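Local coordinates for protein myosin regulatory light chain, striated adductor muscle (PDB 1WDC) that serves as the calcium-binding regulatory light chain of scallop striated muscle myosin, helping make its Mg-ATPase activity dependent on calcium, at residues Phe93-Glu107 with Val134-Ala146. Numbering follows the deposited sequence.
Sequences FAMFDEQETKKLNIE and VEGGKFDYVKFTA
The Tyr141 side chain slots between Phe93 of helix 86-94 and the backbone of Lys102. Its CB lies over the Phe93 ring, 17° off the normal, while Phe93 CB returns the contact over the Tyr141 ring, 3.4 Å from Tyr141 CD1; the two CB groups make reciprocal CH-pi contacts, while the near-parallel rings are slid apart and barely overlap. Tyr141 chi1 of 68° sets CG between backbone N and carbonyl carbon and directs the ring toward the Asp97 loop. Tyr141 CD2 meets Leu104 CG at 4.0 Å, Tyr141 CE2 lies 3.6 Å from Lys103 N, and Lys102 O sits over the face opposite Phe93, toward the rim. At the tip, Tyr141 OH donates to Asp97 OD2 (2.8 Å) on its anti side and Lys102 N on its syn side, both from the same face, 26° out of the carboxylate plane. Thr101 OG1 holds Asp97 OD1, so both oxygens of this buried carboxylate are engaged, which should restrict its rotation. The far end of the Phe93 ring reaches Phe139 CE2 (3.7 Å from Phe93 CE1) and Phe144, completing an aromatic cluster that an apolar side chain of another protein chain also touches. Next along the chain from this loop, Leu104 and Phe139 form an antiparallel hydrogen-bonded pair, Leu104 N reaching Phe139 O at 3.0 Å. Ile106 N donates to Gly137 O, and Ile106 CD1 packs on Val134 CG2, 3.7 Å away. Asp140 OD1 caps helix 141-149. Such short strands between helices are consistent with the paired loops of an EF-hand pair, the second unit inferred from its helix-strand-helix course.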
ATOM      1  N   PHE B  93       6.933  -4.009   5.067  1.00 21.64           N
ATOM      2  CA  PHE B  93       6.979  -5.116   4.081  1.00 21.60           C
ATOM      3  C   PHE B  93       6.041  -6.278   4.522  1.00 22.85           C
ATOM      4  O   PHE B  93       5.355  -6.916   3.696  1.00 17.14           O
ATOM      5  CB  PHE B  93       8.432  -5.660   3.966  1.00 20.58           C
ATOM      6  CG  PHE B  93       9.335  -4.916   2.963  1.00 21.02           C
ATOM      7  CD1 PHE B  93       9.070  -4.935   1.591  1.00 15.63           C
ATOM      8  CD2 PHE B  93      10.528  -4.322   3.383  1.00 19.24           C
ATOM      9  CE1 PHE B  93       9.971  -4.391   0.655  1.00 15.13           C
ATOM     10  CE2 PHE B  93      11.439  -3.770   2.434  1.00 14.29           C
ATOM     11  CZ  PHE B  93      11.150  -3.813   1.080  1.00 17.23           C
ATOM     12  N   ALA B  94       6.089  -6.566   5.825  1.00 20.29           N
ATOM     13  CA  ALA B  94       5.348  -7.639   6.449  1.00 17.92           C
ATOM     14  C   ALA B  94       3.850  -7.451   6.368  1.00 23.24           C
ATOM     15  O   ALA B  94       3.122  -8.430   6.255  1.00 24.83           O
ATOM     16  CB  ALA B  94       5.781  -7.791   7.863  1.00 14.48           C
ATOM     17  N   MET B  95       3.390  -6.211   6.233  1.00 22.07           N
ATOM     18  CA  MET B  95       1.974  -5.979   5.934  1.00 24.18           C
ATOM     19  C   MET B  95       1.510  -6.694   4.664  1.00 25.28           C
ATOM     20  O   MET B  95       0.330  -6.661   4.313  1.00 29.11           O
ATOM     21  CB  MET B  95       1.712  -4.495   5.759  1.00 21.87           C
ATOM     22  CG  MET B  95       2.147  -3.690   6.923  1.00 25.25           C
ATOM     23  SD  MET B  95       1.483  -2.110   6.664  1.00 32.82           S
ATOM     24  CE  MET B  95       1.988  -1.235   8.171  1.00 32.57           C
ATOM     25  N   PHE B  96       2.464  -7.080   3.834  1.00 24.35           N
ATOM     26  CA  PHE B  96       2.110  -7.640   2.543  1.00 22.32           C
ATOM     27  C   PHE B  96       2.433  -9.123   2.535  1.00 15.76           C
ATOM     28  O   PHE B  96       2.393  -9.746   1.505  1.00 19.28           O
ATOM     29  CB  PHE B  96       2.879  -6.910   1.443  1.00 20.19           C
ATOM     30  CG  PHE B  96       2.559  -5.448   1.354  1.00 18.88           C
ATOM     31  CD1 PHE B  96       3.254  -4.521   2.127  1.00 19.94           C
ATOM     32  CD2 PHE B  96       1.543  -4.993   0.527  1.00 14.35           C
ATOM     33  CE1 PHE B  96       2.927  -3.145   2.096  1.00 16.03           C
ATOM     34  CE2 PHE B  96       1.210  -3.616   0.481  1.00 17.43           C
ATOM     35  CZ  PHE B  96       1.915  -2.690   1.288  1.00 17.30           C
ATOM     36  N   ASP B  97       2.799  -9.640   3.697  1.00 14.55           N
ATOM     37  CA  ASP B  97       3.196 -11.028   3.900  1.00 22.38           C
ATOM     38  C   ASP B  97       2.351 -11.656   5.048  1.00 23.27           C
ATOM     39  O   ASP B  97       2.852 -11.905   6.134  1.00 31.89           O
ATOM     40  CB  ASP B  97       4.699 -11.058   4.257  1.00 20.08           C
ATOM     41  CG  ASP B  97       5.226 -12.449   4.538  1.00 21.07           C
ATOM     42  OD1 ASP B  97       4.858 -13.385   3.800  1.00 28.53           O
ATOM     43  OD2 ASP B  97       6.040 -12.602   5.473  1.00 19.04           O
ATOM     44  N   GLU B  98       1.082 -11.945   4.802  1.00 25.22           N
ATOM     45  CA  GLU B  98       0.163 -12.304   5.880  1.00 28.29           C
ATOM     46  C   GLU B  98       0.446 -13.640   6.576  1.00 25.50           C
ATOM     47  O   GLU B  98       0.226 -13.786   7.764  1.00 26.53           O
ATOM     48  CB  GLU B  98      -1.266 -12.280   5.343  1.00 37.12           C
ATOM     49  CG  GLU B  98      -1.385 -12.201   3.799  1.00 50.71           C
ATOM     50  CD  GLU B  98      -0.990 -10.827   3.175  1.00 54.97           C
ATOM     51  OE1 GLU B  98      -1.356  -9.752   3.736  1.00 56.26           O
ATOM     52  OE2 GLU B  98      -0.390 -10.842   2.067  1.00 53.04           O
ATOM     53  N   GLN B  99       1.065 -14.565   5.865  1.00 26.21           N
ATOM     54  CA  GLN B  99       1.418 -15.867   6.423  1.00 29.74           C
ATOM     55  C   GLN B  99       2.741 -15.810   7.149  1.00 28.06           C
ATOM     56  O   GLN B  99       3.245 -16.818   7.608  1.00 28.94           O
ATOM     57  CB  GLN B  99       1.520 -16.920   5.314  1.00 34.23           C
ATOM     58  CG  GLN B  99       0.253 -17.126   4.491  1.00 42.99           C
ATOM     59  CD  GLN B  99      -0.528 -18.363   4.905  1.00 49.34           C
ATOM     60  OE1 GLN B  99       0.038 -19.325   5.438  1.00 57.94           O
ATOM     61  NE2 GLN B  99      -1.835 -18.339   4.682  1.00 50.17           N
ATOM     62  N   GLU B 100       3.325 -14.630   7.220  1.00 27.45           N
ATOM     63  CA  GLU B 100       4.637 -14.472   7.792  1.00 25.18           C
ATOM     64  C   GLU B 100       5.658 -15.445   7.251  1.00 26.43           C
ATOM     65  O   GLU B 100       6.547 -15.872   7.981  1.00 31.36           O
ATOM     66  CB  GLU B 100       4.537 -14.556   9.298  1.00 29.35           C
ATOM     67  CG  GLU B 100       3.670 -13.438   9.798  1.00 37.81           C
ATOM     68  CD  GLU B 100       3.091 -13.657  11.180  1.00 42.97           C
ATOM     69  OE1 GLU B 100       3.862 -14.012  12.117  1.00 41.47           O
ATOM     70  OE2 GLU B 100       1.868 -13.365  11.327  1.00 43.38           O
ATOM     71  N   THR B 101       5.694 -15.567   5.927  1.00 26.89           N
ATOM     72  CA  THR B 101       6.680 -16.389   5.234  1.00 27.15           C
ATOM     73  C   THR B 101       8.057 -15.688   5.164  1.00 33.23           C
ATOM     74  O   THR B 101       9.089 -16.343   4.924  1.00 37.02           O
ATOM     75  CB  THR B 101       6.224 -16.686   3.804  1.00 27.35           C
ATOM     76  OG1 THR B 101       6.279 -15.485   3.043  1.00 30.79           O
ATOM     77  CG2 THR B 101       4.786 -17.144   3.774  1.00 23.48           C
ATOM     78  N   LYS B 102       8.080 -14.382   5.461  1.00 32.24           N
ATOM     79  CA  LYS B 102       9.280 -13.543   5.398  1.00 29.29           C
ATOM     80  C   LYS B 102       9.887 -13.436   3.999  1.00 26.84           C
ATOM     81  O   LYS B 102      11.090 -13.209   3.854  1.00 29.65           O
ATOM     82  CB  LYS B 102      10.331 -14.015   6.403  1.00 30.16           C
ATOM     83  CG  LYS B 102       9.849 -14.198   7.867  1.00 35.10           C
ATOM     84  CD  LYS B 102       8.779 -13.197   8.285  1.00 44.04           C
ATOM     85  CE  LYS B 102       9.026 -12.667   9.683  1.00 51.33           C
ATOM     86  NZ  LYS B 102      10.092 -11.585   9.692  1.00 55.98           N
ATOM     87  N   LYS B 103       9.050 -13.608   2.976  1.00 21.76           N
ATOM     88  CA  LYS B 103       9.428 -13.329   1.587  1.00 18.87           C
ATOM     89  C   LYS B 103       8.217 -12.738   0.952  1.00 19.28           C
ATOM     90  O   LYS B 103       7.138 -12.776   1.540  1.00 21.03           O
ATOM     91  CB  LYS B 103       9.763 -14.589   0.806  1.00 21.22           C
ATOM     92  CG  LYS B 103      10.703 -15.486   1.499  1.00 27.22           C
ATOM     93  CD  LYS B 103      12.071 -15.420   0.879  1.00 33.94           C
ATOM     94  CE  LYS B 103      12.972 -16.321   1.666  1.00 34.16           C
ATOM     95  NZ  LYS B 103      12.706 -16.152   3.132  1.00 39.04           N
ATOM     96  N   LEU B 104       8.433 -12.107  -0.198  1.00 18.43           N
ATOM     97  CA  LEU B 104       7.370 -11.661  -1.090  1.00 20.08           C
ATOM     98  C   LEU B 104       7.702 -12.202  -2.472  1.00 20.29           C
ATOM     99  O   LEU B 104       8.858 -12.350  -2.815  1.00 23.09           O
ATOM    100  CB  LEU B 104       7.315 -10.130  -1.133  1.00 23.27           C
ATOM    101  CG  LEU B 104       6.710  -9.395   0.074  1.00 26.18           C
ATOM    102  CD1 LEU B 104       6.695  -7.905  -0.160  1.00 27.07           C
ATOM    103  CD2 LEU B 104       5.291  -9.871   0.307  1.00 25.82           C
ATOM    104  N   ASN B 105       6.692 -12.600  -3.229  1.00 19.35           N
ATOM    105  CA  ASN B 105       6.916 -13.109  -4.559  1.00 20.42           C
ATOM    106  C   ASN B 105       7.561 -11.976  -5.320  1.00 21.44           C
ATOM    107  O   ASN B 105       7.136 -10.853  -5.175  1.00 24.10           O
ATOM    108  CB  ASN B 105       5.579 -13.427  -5.198  1.00 28.25           C
ATOM    109  CG  ASN B 105       4.982 -14.767  -4.730  1.00 35.18           C
ATOM    110  OD1 ASN B 105       5.554 -15.491  -3.902  1.00 38.49           O
ATOM    111  ND2 ASN B 105       3.833 -15.110  -5.299  1.00 39.23           N
ATOM    112  N   ILE B 106       8.485 -12.268  -6.213  1.00 18.98           N
ATOM    113  CA  ILE B 106       9.173 -11.195  -6.897  1.00 24.63           C
ATOM    114  C   ILE B 106       8.229 -10.300  -7.703  1.00 26.05           C
ATOM    115  O   ILE B 106       8.340  -9.066  -7.640  1.00 27.38           O
ATOM    116  CB  ILE B 106      10.319 -11.732  -7.830  1.00 26.97           C
ATOM    117  CG1 ILE B 106      11.196 -10.557  -8.348  1.00 22.73           C
ATOM    118  CG2 ILE B 106       9.719 -12.517  -8.986  1.00 26.95           C
ATOM    119  CD1 ILE B 106      11.722  -9.578  -7.270  1.00 14.94           C
ATOM    120  N   GLU B 107       7.177 -10.899  -8.266  1.00 26.07           N
ATOM    121  CA  GLU B 107       6.288 -10.180  -9.187  1.00 24.21           C
ATOM    122  C   GLU B 107       5.365  -9.243  -8.428  1.00 21.80           C
ATOM    123  O   GLU B 107       4.961  -8.207  -8.929  1.00 20.73           O
ATOM    124  CB  GLU B 107       5.435 -11.152 -10.019  1.00 27.40           C
ATOM    125  CG  GLU B 107       5.894 -12.591 -10.013  1.00 33.62           C
ATOM    126  CD  GLU B 107       5.375 -13.349  -8.814  1.00 36.76           C
ATOM    127  OE1 GLU B 107       4.127 -13.493  -8.678  1.00 44.94           O
ATOM    128  OE2 GLU B 107       6.215 -13.790  -8.006  1.00 36.09           O
ATOM    129  N   VAL B 134      16.962 -12.117  -4.340  1.00 29.91           N
ATOM    130  CA  VAL B 134      15.883 -12.884  -4.978  1.00 31.82           C
ATOM    131  C   VAL B 134      16.341 -14.317  -5.311  1.00 33.96           C
ATOM    132  O   VAL B 134      17.455 -14.514  -5.804  1.00 33.97           O
ATOM    133  CB  VAL B 134      15.423 -12.205  -6.262  1.00 29.89           C
ATOM    134  CG1 VAL B 134      14.271 -12.959  -6.866  1.00 33.16           C
ATOM    135  CG2 VAL B 134      14.997 -10.795  -5.971  1.00 34.26           C
ATOM    136  N   GLU B 135      15.551 -15.309  -4.874  1.00 36.79           N
ATOM    137  CA  GLU B 135      15.831 -16.746  -5.084  1.00 34.27           C
ATOM    138  C   GLU B 135      14.547 -17.531  -5.262  1.00 32.10           C
ATOM    139  O   GLU B 135      13.678 -17.494  -4.403  1.00 32.96           O
ATOM    140  CB  GLU B 135      16.581 -17.356  -3.899  1.00 34.86           C
ATOM    141  CG  GLU B 135      16.743 -18.864  -4.021  1.00 40.59           C
ATOM    142  CD  GLU B 135      18.196 -19.342  -3.923  1.00 45.95           C
ATOM    143  OE1 GLU B 135      18.944 -19.292  -4.941  1.00 45.65           O
ATOM    144  OE2 GLU B 135      18.563 -19.850  -2.840  1.00 45.69           O
ATOM    145  N   GLY B 136      14.480 -18.349  -6.297  1.00 29.95           N
ATOM    146  CA  GLY B 136      13.275 -19.125  -6.495  1.00 28.50           C
ATOM    147  C   GLY B 136      12.041 -18.242  -6.542  1.00 25.07           C
ATOM    148  O   GLY B 136      11.006 -18.596  -5.994  1.00 26.48           O
ATOM    149  N   GLY B 137      12.159 -17.074  -7.158  1.00 24.52           N
ATOM    150  CA  GLY B 137      10.998 -16.234  -7.356  1.00 20.86           C
ATOM    151  C   GLY B 137      10.553 -15.519  -6.105  1.00 18.38           C
ATOM    152  O   GLY B 137       9.581 -14.798  -6.134  1.00 22.31           O
ATOM    153  N   LYS B 138      11.340 -15.610  -5.043  1.00 23.64           N
ATOM    154  CA  LYS B 138      11.045 -14.908  -3.788  1.00 28.98           C
ATOM    155  C   LYS B 138      12.086 -13.851  -3.442  1.00 27.78           C
ATOM    156  O   LYS B 138      13.194 -14.196  -3.025  1.00 30.18           O
ATOM    157  CB  LYS B 138      10.973 -15.890  -2.609  1.00 28.37           C
ATOM    158  CG  LYS B 138       9.587 -16.490  -2.379  1.00 38.48           C
ATOM    159  CD  LYS B 138       9.662 -18.003  -2.279  1.00 44.20           C
ATOM    160  CE  LYS B 138      10.348 -18.497  -0.977  1.00 51.09           C
ATOM    161  NZ  LYS B 138      11.065 -19.833  -1.115  1.00 51.72           N
ATOM    162  N   PHE B 139      11.584 -12.634  -3.273  1.00 28.24           N
ATOM    163  CA  PHE B 139      12.331 -11.505  -2.716  1.00 27.54           C
ATOM    164  C   PHE B 139      12.422 -11.585  -1.174  1.00 26.99           C
ATOM    165  O   PHE B 139      11.401 -11.744  -0.484  1.00 27.89           O
ATOM    166  CB  PHE B 139      11.635 -10.217  -3.191  1.00 29.07           C
ATOM    167  CG  PHE B 139      12.152  -8.947  -2.566  1.00 27.71           C
ATOM    168  CD1 PHE B 139      13.169  -8.227  -3.180  1.00 27.75           C
ATOM    169  CD2 PHE B 139      11.487  -8.383  -1.477  1.00 24.54           C
ATOM    170  CE1 PHE B 139      13.502  -6.987  -2.733  1.00 29.88           C
ATOM    171  CE2 PHE B 139      11.803  -7.135  -1.020  1.00 24.89           C
ATOM    172  CZ  PHE B 139      12.810  -6.423  -1.645  1.00 29.45           C
ATOM    173  N   ASP B 140      13.651 -11.575  -0.649  1.00 23.16           N
ATOM    174  CA  ASP B 140      13.912 -11.633   0.791  1.00 22.10           C
ATOM    175  C   ASP B 140      13.934 -10.209   1.437  1.00 21.71           C
ATOM    176  O   ASP B 140      14.986  -9.611   1.656  1.00 18.04           O
ATOM    177  CB  ASP B 140      15.240 -12.398   1.023  1.00 22.71           C
ATOM    178  CG  ASP B 140      15.526 -12.694   2.501  1.00 22.03           C
ATOM    179  OD1 ASP B 140      14.881 -12.109   3.384  1.00 28.46           O
ATOM    180  OD2 ASP B 140      16.422 -13.505   2.797  1.00 24.79           O
ATOM    181  N   TYR B 141      12.773  -9.746   1.887  1.00 20.27           N
ATOM    182  CA  TYR B 141      12.664  -8.409   2.426  1.00 20.30           C
ATOM    183  C   TYR B 141      13.329  -8.236   3.781  1.00 23.68           C
ATOM    184  O   TYR B 141      13.541  -7.111   4.236  1.00 25.73           O
ATOM    185  CB  TYR B 141      11.213  -7.959   2.476  1.00 17.05           C
ATOM    186  CG  TYR B 141      10.316  -8.681   3.467  1.00 23.32           C
ATOM    187  CD1 TYR B 141      10.363  -8.375   4.840  1.00 21.26           C
ATOM    188  CD2 TYR B 141       9.359  -9.623   3.032  1.00 21.24           C
ATOM    189  CE1 TYR B 141       9.526  -9.021   5.749  1.00 17.31           C
ATOM    190  CE2 TYR B 141       8.477 -10.226   3.941  1.00 14.06           C
ATOM    191  CZ  TYR B 141       8.591  -9.928   5.290  1.00 18.15           C
ATOM    192  OH  TYR B 141       7.758 -10.489   6.207  1.00 18.99           O
ATOM    193  N   VAL B 142      13.588  -9.332   4.476  1.00 23.37           N
ATOM    194  CA  VAL B 142      14.239  -9.191   5.757  1.00 23.27           C
ATOM    195  C   VAL B 142      15.691  -8.834   5.461  1.00 28.90           C
ATOM    196  O   VAL B 142      16.217  -7.866   6.009  1.00 29.15           O
ATOM    197  CB  VAL B 142      14.157 -10.468   6.606  1.00 22.59           C
ATOM    198  CG1 VAL B 142      14.868 -10.257   7.887  1.00 21.87           C
ATOM    199  CG2 VAL B 142      12.728 -10.812   6.918  1.00 18.66           C
ATOM    200  N   LYS B 143      16.255  -9.469   4.435  1.00 29.65           N
ATOM    201  CA  LYS B 143      17.655  -9.276   4.121  1.00 29.22           C
ATOM    202  C   LYS B 143      17.849  -8.001   3.408  1.00 30.38           C
ATOM    203  O   LYS B 143      18.902  -7.410   3.508  1.00 33.70           O
ATOM    204  CB  LYS B 143      18.203 -10.390   3.242  1.00 37.09           C
ATOM    205  CG  LYS B 143      19.181 -11.296   3.976  1.00 47.98           C
ATOM    206  CD  LYS B 143      19.776 -10.601   5.250  1.00 54.66           C
ATOM    207  CE  LYS B 143      19.006 -10.970   6.549  1.00 57.40           C
ATOM    208  NZ  LYS B 143      19.163  -9.968   7.677  1.00 56.13           N
ATOM    209  N   PHE B 144      16.939  -7.722   2.492  1.00 29.20           N
ATOM    210  CA  PHE B 144      16.935  -6.452   1.801  1.00 28.12           C
ATOM    211  C   PHE B 144      16.873  -5.257   2.785  1.00 30.82           C
ATOM    212  O   PHE B 144      17.515  -4.230   2.569  1.00 30.41           O
ATOM    213  CB  PHE B 144      15.756  -6.401   0.844  1.00 26.63           C
ATOM    214  CG  PHE B 144      15.646  -5.104   0.104  1.00 25.19           C
ATOM    215  CD1 PHE B 144      16.393  -4.881  -1.042  1.00 24.32           C
ATOM    216  CD2 PHE B 144      14.775  -4.106   0.542  1.00 22.46           C
ATOM    217  CE1 PHE B 144      16.261  -3.683  -1.747  1.00 26.36           C
ATOM    218  CE2 PHE B 144      14.647  -2.920  -0.156  1.00 23.05           C
ATOM    219  CZ  PHE B 144      15.384  -2.707  -1.298  1.00 23.59           C
ATOM    220  N   THR B 145      16.057  -5.359   3.826  1.00 30.75           N
ATOM    221  CA  THR B 145      15.977  -4.293   4.813  1.00 28.73           C
ATOM    222  C   THR B 145      17.314  -4.068   5.528  1.00 31.24           C
ATOM    223  O   THR B 145      17.760  -2.927   5.625  1.00 34.50           O
ATOM    224  CB  THR B 145      14.871  -4.581   5.839  1.00 27.06           C
ATOM    225  OG1 THR B 145      13.605  -4.677   5.165  1.00 24.33           O
ATOM    226  CG2 THR B 145      14.811  -3.484   6.870  1.00 25.73           C
ATOM    227  N   ALA B 146      17.954  -5.140   6.009  1.00 30.03           N
ATOM    228  CA  ALA B 146      19.316  -5.071   6.530  1.00 29.00           C
ATOM    229  C   ALA B 146      20.311  -4.405   5.550  1.00 31.80           C
ATOM    230  O   ALA B 146      20.969  -3.439   5.903  1.00 34.26           O
ATOM    231  CB  ALA B 146      19.784  -6.453   6.898  1.00 26.92           C
TER
HETATM  232  O   HOH W   1      13.624 -13.644   5.213  1.00 36.85           O